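Local coordinates for protein mannitol dehydrogenase (PDB 1LJ8) that probably oxidises mannitol at carbon 2, using the NAD that it binds, as a long-chain mannitol 2-dehydrogenase, at residues Ala171-Arg176 against Pro182-Met187; Ala411-Gly416 against Tyr424-Pro429. All coordinates share one frame; numbering follows the deposited sequence.

Interaction 1. Residues Ala171-Arg176 against Pro182-Met187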
ATOM      1  N   ALA A 171     -11.078 -19.066   9.664  1.00 14.90           N
ATOM      2  CA  ALA A 171     -12.431 -19.566   9.906  1.00 15.64           C
ATOM      3  C   ALA A 171     -13.124 -19.914   8.582  1.00 15.99           C
ATOM      4  O   ALA A 171     -13.898 -20.884   8.504  1.00 15.89           O
ATOM      5  CB  ALA A 171     -13.275 -18.525  10.713  1.00 14.80           C
ATOM      6  N   ALA A 172     -12.886 -19.132   7.522  1.00 15.51           N
ATOM      7  CA  ALA A 172     -13.512 -19.418   6.247  1.00 13.90           C
ATOM      8  C   ALA A 172     -12.972 -20.721   5.653  1.00 15.02           C
ATOM      9  O   ALA A 172     -13.743 -21.502   5.086  1.00 15.41           O
ATOM     10  CB  ALA A 172     -13.268 -18.270   5.220  1.00 14.47           C
ATOM     11  N   LEU A 173     -11.659 -20.929   5.760  1.00 14.93           N
ATOM     12  CA  LEU A 173     -11.082 -22.141   5.166  1.00 15.26           C
ATOM     13  C   LEU A 173     -11.588 -23.374   5.900  1.00 17.34           C
ATOM     14  O   LEU A 173     -11.874 -24.379   5.272  1.00 17.85           O
ATOM     15  CB  LEU A 173      -9.559 -22.072   5.184  1.00 15.00           C
ATOM     16  CG  LEU A 173      -9.002 -21.027   4.163  1.00 13.82           C
ATOM     17  CD1 LEU A 173      -7.508 -20.831   4.406  1.00 13.96           C
ATOM     18  CD2 LEU A 173      -9.208 -21.504   2.717  1.00 13.51           C
ATOM     19  N   THR A 174     -11.712 -23.282   7.216  1.00 18.73           N
ATOM     20  CA  THR A 174     -12.230 -24.413   7.995  1.00 19.11           C
ATOM     21  C   THR A 174     -13.653 -24.771   7.544  1.00 19.75           C
ATOM     22  O   THR A 174     -13.980 -25.955   7.318  1.00 19.18           O
ATOM     23  CB  THR A 174     -12.208 -24.065   9.481  1.00 20.38           C
ATOM     24  OG1 THR A 174     -10.843 -23.884   9.884  1.00 20.93           O
ATOM     25  CG2 THR A 174     -12.865 -25.185  10.317  1.00 21.69           C
ATOM     26  N   GLN A 175     -14.495 -23.749   7.389  1.00 18.52           N
ATOM     27  CA  GLN A 175     -15.881 -23.942   6.934  1.00 18.85           C
ATOM     28  C   GLN A 175     -15.921 -24.528   5.514  1.00 20.70           C
ATOM     29  O   GLN A 175     -16.733 -25.442   5.234  1.00 19.77           O
ATOM     30  CB  GLN A 175     -16.632 -22.599   6.990  1.00 19.51           C
ATOM     31  CG  GLN A 175     -18.149 -22.695   6.727  1.00 21.88           C
ATOM     32  CD  GLN A 175     -18.876 -21.433   7.146  1.00 21.28           C
ATOM     33  OE1 GLN A 175     -18.801 -21.026   8.310  1.00 25.03           O
ATOM     34  NE2 GLN A 175     -19.600 -20.810   6.213  1.00 21.83           N
ATOM     35  N   ARG A 176     -15.080 -24.016   4.603  1.00 19.72           N
ATOM     36  CA  ARG A 176     -15.044 -24.570   3.251  1.00 19.99           C
ATOM     37  C   ARG A 176     -14.683 -26.062   3.292  1.00 22.07           C
ATOM     38  O   ARG A 176     -15.340 -26.889   2.628  1.00 23.35           O
ATOM     39  CB  ARG A 176     -14.034 -23.830   2.326  1.00 18.33           C
ATOM     40  CG  ARG A 176     -14.453 -22.376   2.032  1.00 17.09           C
ATOM     41  CD  ARG A 176     -13.325 -21.597   1.316  1.00 14.18           C
ATOM     42  NE  ARG A 176     -13.299 -21.829  -0.135  1.00 15.81           N
ATOM     43  CZ  ARG A 176     -13.879 -21.051  -1.042  1.00 15.70           C
ATOM     44  NH1 ARG A 176     -14.537 -19.951  -0.683  1.00 16.48           N
ATOM     45  NH2 ARG A 176     -13.855 -21.397  -2.316  1.00 16.16           N
ATOM     46  N   PRO A 182     -13.372 -26.337  -2.220  1.00 20.74           N
ATOM     47  CA  PRO A 182     -11.922 -26.107  -2.345  1.00 19.63           C
ATOM     48  C   PRO A 182     -11.469 -24.756  -1.805  1.00 18.62           C
ATOM     49  O   PRO A 182     -12.255 -23.809  -1.710  1.00 18.32           O
ATOM     50  CB  PRO A 182     -11.642 -26.225  -3.839  1.00 20.51           C
ATOM     51  CG  PRO A 182     -12.928 -26.054  -4.495  1.00 23.74           C
ATOM     52  CD  PRO A 182     -14.023 -26.471  -3.526  1.00 20.27           C
ATOM     53  N   ALA A 183     -10.194 -24.688  -1.473  1.00 17.67           N
ATOM     54  CA  ALA A 183      -9.592 -23.463  -0.962  1.00 16.74           C
ATOM     55  C   ALA A 183      -9.648 -22.347  -2.006  1.00 14.89           C
ATOM     56  O   ALA A 183      -9.835 -22.593  -3.203  1.00 17.08           O
ATOM     57  CB  ALA A 183      -8.116 -23.727  -0.620  1.00 16.84           C
ATOM     58  N   PHE A 184      -9.502 -21.115  -1.534  1.00 14.82           N
ATOM     59  CA  PHE A 184      -9.374 -19.961  -2.439  1.00 13.35           C
ATOM     60  C   PHE A 184      -7.864 -19.593  -2.453  1.00 12.86           C
ATOM     61  O   PHE A 184      -7.095 -20.106  -1.659  1.00 11.93           O
ATOM     62  CB  PHE A 184     -10.180 -18.758  -1.927  1.00 12.37           C
ATOM     63  CG  PHE A 184     -10.115 -18.556  -0.428  1.00 12.23           C
ATOM     64  CD1 PHE A 184      -8.930 -18.161   0.206  1.00 12.81           C
ATOM     65  CD2 PHE A 184     -11.284 -18.698   0.334  1.00 14.49           C
ATOM     66  CE1 PHE A 184      -8.895 -17.896   1.572  1.00 13.82           C
ATOM     67  CE2 PHE A 184     -11.266 -18.443   1.705  1.00 14.27           C
ATOM     68  CZ  PHE A 184     -10.074 -18.039   2.316  1.00 12.63           C
ATOM     69  N   THR A 185      -7.442 -18.760  -3.400  1.00 12.20           N
ATOM     70  CA  THR A 185      -6.078 -18.249  -3.450  1.00 11.76           C
ATOM     71  C   THR A 185      -6.117 -16.981  -2.582  1.00 11.01           C
ATOM     72  O   THR A 185      -7.148 -16.282  -2.535  1.00 12.49           O
ATOM     73  CB  THR A 185      -5.717 -17.798  -4.901  1.00 11.27           C
ATOM     74  OG1 THR A 185      -5.730 -18.932  -5.774  1.00 13.03           O
ATOM     75  CG2 THR A 185      -4.345 -17.127  -4.951  1.00 11.78           C
ATOM     76  N   VAL A 186      -5.040 -16.695  -1.872  1.00 11.32           N
ATOM     77  CA  VAL A 186      -4.940 -15.445  -1.103  1.00 12.46           C
ATOM     78  C   VAL A 186      -3.938 -14.596  -1.899  1.00 13.04           C
ATOM     79  O   VAL A 186      -2.762 -14.961  -2.069  1.00 12.99           O
ATOM     80  CB  VAL A 186      -4.442 -15.634   0.321  1.00 11.82           C
ATOM     81  CG1 VAL A 186      -4.502 -14.255   1.059  1.00 12.75           C
ATOM     82  CG2 VAL A 186      -5.390 -16.573   1.070  1.00 14.14           C
HETATM   83  N   MSE A 187      -4.442 -13.465  -2.385  1.00 11.59           N
HETATM   84  CA  MSE A 187      -3.692 -12.585  -3.283  1.00 10.76           C
HETATM   85  C   MSE A 187      -3.356 -11.236  -2.676  1.00 11.40           C
HETATM   86  O   MSE A 187      -4.171 -10.321  -2.716  1.00 11.36           O
HETATM   87  CB  MSE A 187      -4.553 -12.425  -4.573  1.00 11.09           C
HETATM   88  CG  MSE A 187      -3.817 -11.793  -5.754  1.00 12.80           C
HETATM   89 SE   MSE A 187      -4.967 -11.533  -7.309  1.00 19.57          SE
HETATM   90  CE  MSE A 187      -6.062 -10.004  -6.735  1.00 14.46           C
TER

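Interaction 2. Residues Ala411-Gly416 against Tyr424-Pro429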
ATOM      1  N   ALA A 411      12.281  11.450  12.470  1.00 13.91           N
ATOM      2  CA  ALA A 411      12.379  11.745  13.893  1.00 14.10           C
ATOM      3  C   ALA A 411      11.953  13.177  14.202  1.00 15.43           C
ATOM      4  O   ALA A 411      11.177  13.425  15.158  1.00 16.22           O
ATOM      5  CB  ALA A 411      13.841  11.497  14.431  1.00 15.09           C
ATOM      6  N   LEU A 412      12.434  14.109  13.397  1.00 13.16           N
ATOM      7  CA  LEU A 412      12.107  15.526  13.640  1.00 15.19           C
ATOM      8  C   LEU A 412      10.646  15.772  13.279  1.00 14.47           C
ATOM      9  O   LEU A 412       9.941  16.476  13.989  1.00 14.47           O
ATOM     10  CB  LEU A 412      13.020  16.447  12.827  1.00 15.59           C
ATOM     11  CG  LEU A 412      12.839  17.968  13.111  1.00 18.74           C
ATOM     12  CD1 LEU A 412      13.040  18.278  14.593  1.00 16.20           C
ATOM     13  CD2 LEU A 412      13.810  18.770  12.315  1.00 15.93           C
ATOM     14  N   TYR A 413      10.200  15.142  12.205  1.00 13.80           N
ATOM     15  CA  TYR A 413       8.809  15.256  11.740  1.00 14.13           C
ATOM     16  C   TYR A 413       7.831  14.806  12.844  1.00 16.26           C
ATOM     17  O   TYR A 413       6.737  15.384  12.993  1.00 14.64           O
ATOM     18  CB  TYR A 413       8.664  14.387  10.493  1.00 15.61           C
ATOM     19  CG  TYR A 413       7.261  13.896  10.244  1.00 14.67           C
ATOM     20  CD1 TYR A 413       6.382  14.626   9.436  1.00 16.14           C
ATOM     21  CD2 TYR A 413       6.824  12.675  10.775  1.00 14.03           C
ATOM     22  CE1 TYR A 413       5.114  14.149   9.159  1.00 14.38           C
ATOM     23  CE2 TYR A 413       5.521  12.174  10.489  1.00 15.31           C
ATOM     24  CZ  TYR A 413       4.691  12.922   9.684  1.00 16.40           C
ATOM     25  OH  TYR A 413       3.413  12.462   9.377  1.00 15.62           O
ATOM     26  N   LEU A 414       8.204  13.784  13.617  1.00 13.60           N
ATOM     27  CA  LEU A 414       7.327  13.286  14.695  1.00 16.13           C
ATOM     28  C   LEU A 414       7.031  14.327  15.788  1.00 17.06           C
ATOM     29  O   LEU A 414       6.112  14.143  16.602  1.00 17.34           O
ATOM     30  CB  LEU A 414       7.926  12.046  15.352  1.00 15.48           C
ATOM     31  CG  LEU A 414       7.861  10.804  14.446  1.00 14.43           C
ATOM     32  CD1 LEU A 414       8.767   9.683  14.989  1.00 16.27           C
ATOM     33  CD2 LEU A 414       6.396  10.321  14.328  1.00 15.73           C
ATOM     34  N   LYS A 415       7.805  15.408  15.840  1.00 18.38           N
ATOM     35  CA  LYS A 415       7.520  16.416  16.863  1.00 19.09           C
ATOM     36  C   LYS A 415       6.262  17.215  16.502  1.00 20.33           C
ATOM     37  O   LYS A 415       5.736  17.964  17.340  1.00 17.67           O
ATOM     38  CB  LYS A 415       8.741  17.328  17.086  1.00 21.80           C
ATOM     39  CG  LYS A 415       9.918  16.563  17.722  1.00 27.27           C
ATOM     40  CD  LYS A 415      11.150  17.455  17.992  1.00 31.34           C
ATOM     41  CE  LYS A 415      11.204  17.947  19.429  1.00 33.52           C
ATOM     42  NZ  LYS A 415      11.596  16.844  20.368  1.00 36.09           N
ATOM     43  N   GLY A 416       5.782  17.075  15.260  1.00 17.60           N
ATOM     44  CA  GLY A 416       4.508  17.719  14.900  1.00 18.08           C
ATOM     45  C   GLY A 416       4.415  19.194  14.515  1.00 19.57           C
ATOM     46  O   GLY A 416       3.307  19.763  14.597  1.00 19.92           O
ATOM     47  N   TYR A 424       0.768  19.678  12.984  1.00 23.79           N
ATOM     48  CA  TYR A 424       0.002  18.565  12.452  1.00 23.12           C
ATOM     49  C   TYR A 424      -0.031  17.387  13.396  1.00 24.07           C
ATOM     50  O   TYR A 424       0.812  17.244  14.315  1.00 23.03           O
ATOM     51  CB  TYR A 424       0.584  18.153  11.102  1.00 23.40           C
ATOM     52  CG  TYR A 424       2.081  17.965  11.155  1.00 21.64           C
ATOM     53  CD1 TYR A 424       2.628  16.731  11.508  1.00 20.81           C
ATOM     54  CD2 TYR A 424       2.943  19.026  10.886  1.00 20.45           C
ATOM     55  CE1 TYR A 424       4.012  16.559  11.592  1.00 18.69           C
ATOM     56  CE2 TYR A 424       4.338  18.873  10.976  1.00 19.75           C
ATOM     57  CZ  TYR A 424       4.854  17.621  11.332  1.00 18.48           C
ATOM     58  OH  TYR A 424       6.235  17.460  11.426  1.00 16.27           O
ATOM     59  N   THR A 425      -1.040  16.551  13.178  1.00 23.19           N
ATOM     60  CA  THR A 425      -1.207  15.345  13.932  1.00 23.64           C
ATOM     61  C   THR A 425      -0.378  14.340  13.101  1.00 19.86           C
ATOM     62  O   THR A 425      -0.102  14.600  11.929  1.00 19.48           O
ATOM     63  CB  THR A 425      -2.668  14.901  13.936  1.00 26.44           C
ATOM     64  OG1 THR A 425      -3.132  14.834  12.583  1.00 29.78           O
ATOM     65  CG2 THR A 425      -3.535  15.929  14.706  1.00 29.90           C
ATOM     66  N   ILE A 426      -0.004  13.238  13.721  1.00 19.30           N
ATOM     67  CA  ILE A 426       0.796  12.185  13.042  1.00 19.36           C
ATOM     68  C   ILE A 426      -0.112  11.036  12.598  1.00 16.93           C
ATOM     69  O   ILE A 426      -0.647  10.307  13.419  1.00 19.21           O
ATOM     70  CB  ILE A 426       1.840  11.563  13.976  1.00 17.91           C
ATOM     71  CG1 ILE A 426       2.669  12.651  14.693  1.00 18.87           C
ATOM     72  CG2 ILE A 426       2.756  10.616  13.160  1.00 19.54           C
ATOM     73  CD1 ILE A 426       3.443  13.527  13.769  1.00 20.16           C
ATOM     74  N   PRO A 427      -0.246  10.820  11.290  1.00 18.17           N
ATOM     75  CA  PRO A 427      -1.120   9.723  10.857  1.00 17.44           C
ATOM     76  C   PRO A 427      -0.373   8.372  10.883  1.00 17.20           C
ATOM     77  O   PRO A 427       0.073   7.878   9.864  1.00 19.52           O
ATOM     78  CB  PRO A 427      -1.539  10.173   9.464  1.00 19.65           C
ATOM     79  CG  PRO A 427      -0.332  10.896   8.952  1.00 18.01           C
ATOM     80  CD  PRO A 427       0.181  11.660  10.160  1.00 18.69           C
ATOM     81  N   ASP A 428      -0.263   7.781  12.058  1.00 16.90           N
ATOM     82  CA  ASP A 428       0.460   6.527  12.231  1.00 17.34           C
ATOM     83  C   ASP A 428      -0.298   5.729  13.266  1.00 19.52           C
ATOM     84  O   ASP A 428      -0.737   6.287  14.274  1.00 20.03           O
ATOM     85  CB  ASP A 428       1.872   6.844  12.740  1.00 14.39           C
ATOM     86  CG  ASP A 428       2.816   5.644  12.712  1.00 18.29           C
ATOM     87  OD1 ASP A 428       3.841   5.769  11.981  1.00 16.62           O
ATOM     88  OD2 ASP A 428       2.560   4.603  13.415  1.00 16.75           O
ATOM     89  N   PRO A 429      -0.471   4.424  13.036  1.00 20.27           N
ATOM     90  CA  PRO A 429      -1.201   3.608  14.016  1.00 20.31           C
ATOM     91  C   PRO A 429      -0.488   3.565  15.364  1.00 21.07           C
ATOM     92  O   PRO A 429      -1.093   3.267  16.382  1.00 22.32           O
ATOM     93  CB  PRO A 429      -1.310   2.250  13.322  1.00 20.78           C
ATOM     94  CG  PRO A 429      -0.081   2.204  12.411  1.00 20.76           C
ATOM     95  CD  PRO A 429      -0.056   3.627  11.865  1.00 19.86           C
TER

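Interaction 1. Residues Ala171-Arg176 against Pro182-Met187
The CA atoms of Leu173 and Ala183 come within 6.4 Å of each other, and those of Arg176 and Pro182 are at a similar separation, where the last turns of helix 165-178 pass the extended residues that lead into strand 185-188. The backbones do not bond to each other; side chains bridge the gap. Arg176 grips the carbonyl of Pro182 side-on: NE lies 2.7 Å from Pro182 O and NH2 3.0 Å from the same oxygen. Both bonds lie in the guanidinium plane, and the one from NE is the straighter at its hydrogen. A bend at chi3 (83°) turns the guanidinium out of line with its own chain. Held by both bonds to Pro182 O, the group offers a face to Phe184 CD2, 3.6 Å from Arg176 NH1, while that nitrogen meets the phenyl ring at its edge; the two planes stand 71° apart. Leu173 takes a face of the same ring, CD2 sitting 3.8 Å from the Phe184 centroid in a CH-pi contact. Ala172 CB reaches the rim at Phe184 CE2, 4.0 Å away. The ring thus packs against helix 165-178 of the Rossmann domain, and Phe184 also touches Val127 of the neighbouring parallel strand 126-129. Trp217 of helix 212-221 packs on Leu173 and Ala183, and Leu119 of helix 112-119 meets Ala172, its backbone O accepting a hydrogen bond from Arg176 NH1.

Interaction 2. Residues Ala411-Gly416 against Tyr424-Pro429
Over one face of the Tyr424 ring lies the backbone of Gly416, whose CA stands 3.8 Å from the centroid, and at the ring's edge is the carbonyl of Tyr413. The tyrosine rings are tilted 24° from each other and displaced so far that they hardly overlap, with CE1 of Tyr413 3.6 Å from CE1 of Tyr424. Tyr424 OH donates to Tyr413 O at 2.6 Å, in the carbonyl plane and on a lone pair; Gly416 N also bonds to this oxygen, closing a type I turn. With chi1 at 50°, Tyr424 CG sits between its own N and carbonyl carbon, which folds the ring back over Gly416, while Tyr424 N bonds to Gly416 O at 3.0 Å. A leucine in place of Tyr424 would probably leave Tyr413 O without its hydroxyl partner and uncover part of Gly416. Beside the rings, Ile426 CG2 meets Leu414 CD2 at 3.8 Å, and Tyr413 OH touches Pro427 CD. Gly416 has positive phi (81°), a backbone angle at which a CB would collide with the carbonyl O of Lys415. The arrangement is a glycine-terminated helix end in the C-terminal domain: the chain leaves helix 401-413 and loops back across its end toward helix 431-437.

Overall arrangement
Interaction 1 and interaction 2 are separate contacts that do not touch, one in the Rossmann domain and the other in the C-terminal domain. Their centres are 39 Å apart and their nearest atoms about 20 Å, on opposite sides of the chain's centre. In sequence the first contact, 171-176 with 182-187, is complete well before the second, 411-416 with 424-429, begins. Neither touches the bound NAD: the Phe184 side chain stays about 14 Å from it, the Pro427 side chain about 10 Å. Interaction 1 lies away from the known NAD-binding residues; in interaction 2 the Pro427 side chain is about 10 Å from that of Arg66 and about 12 Å from that of Glu133, both of which bind NAD.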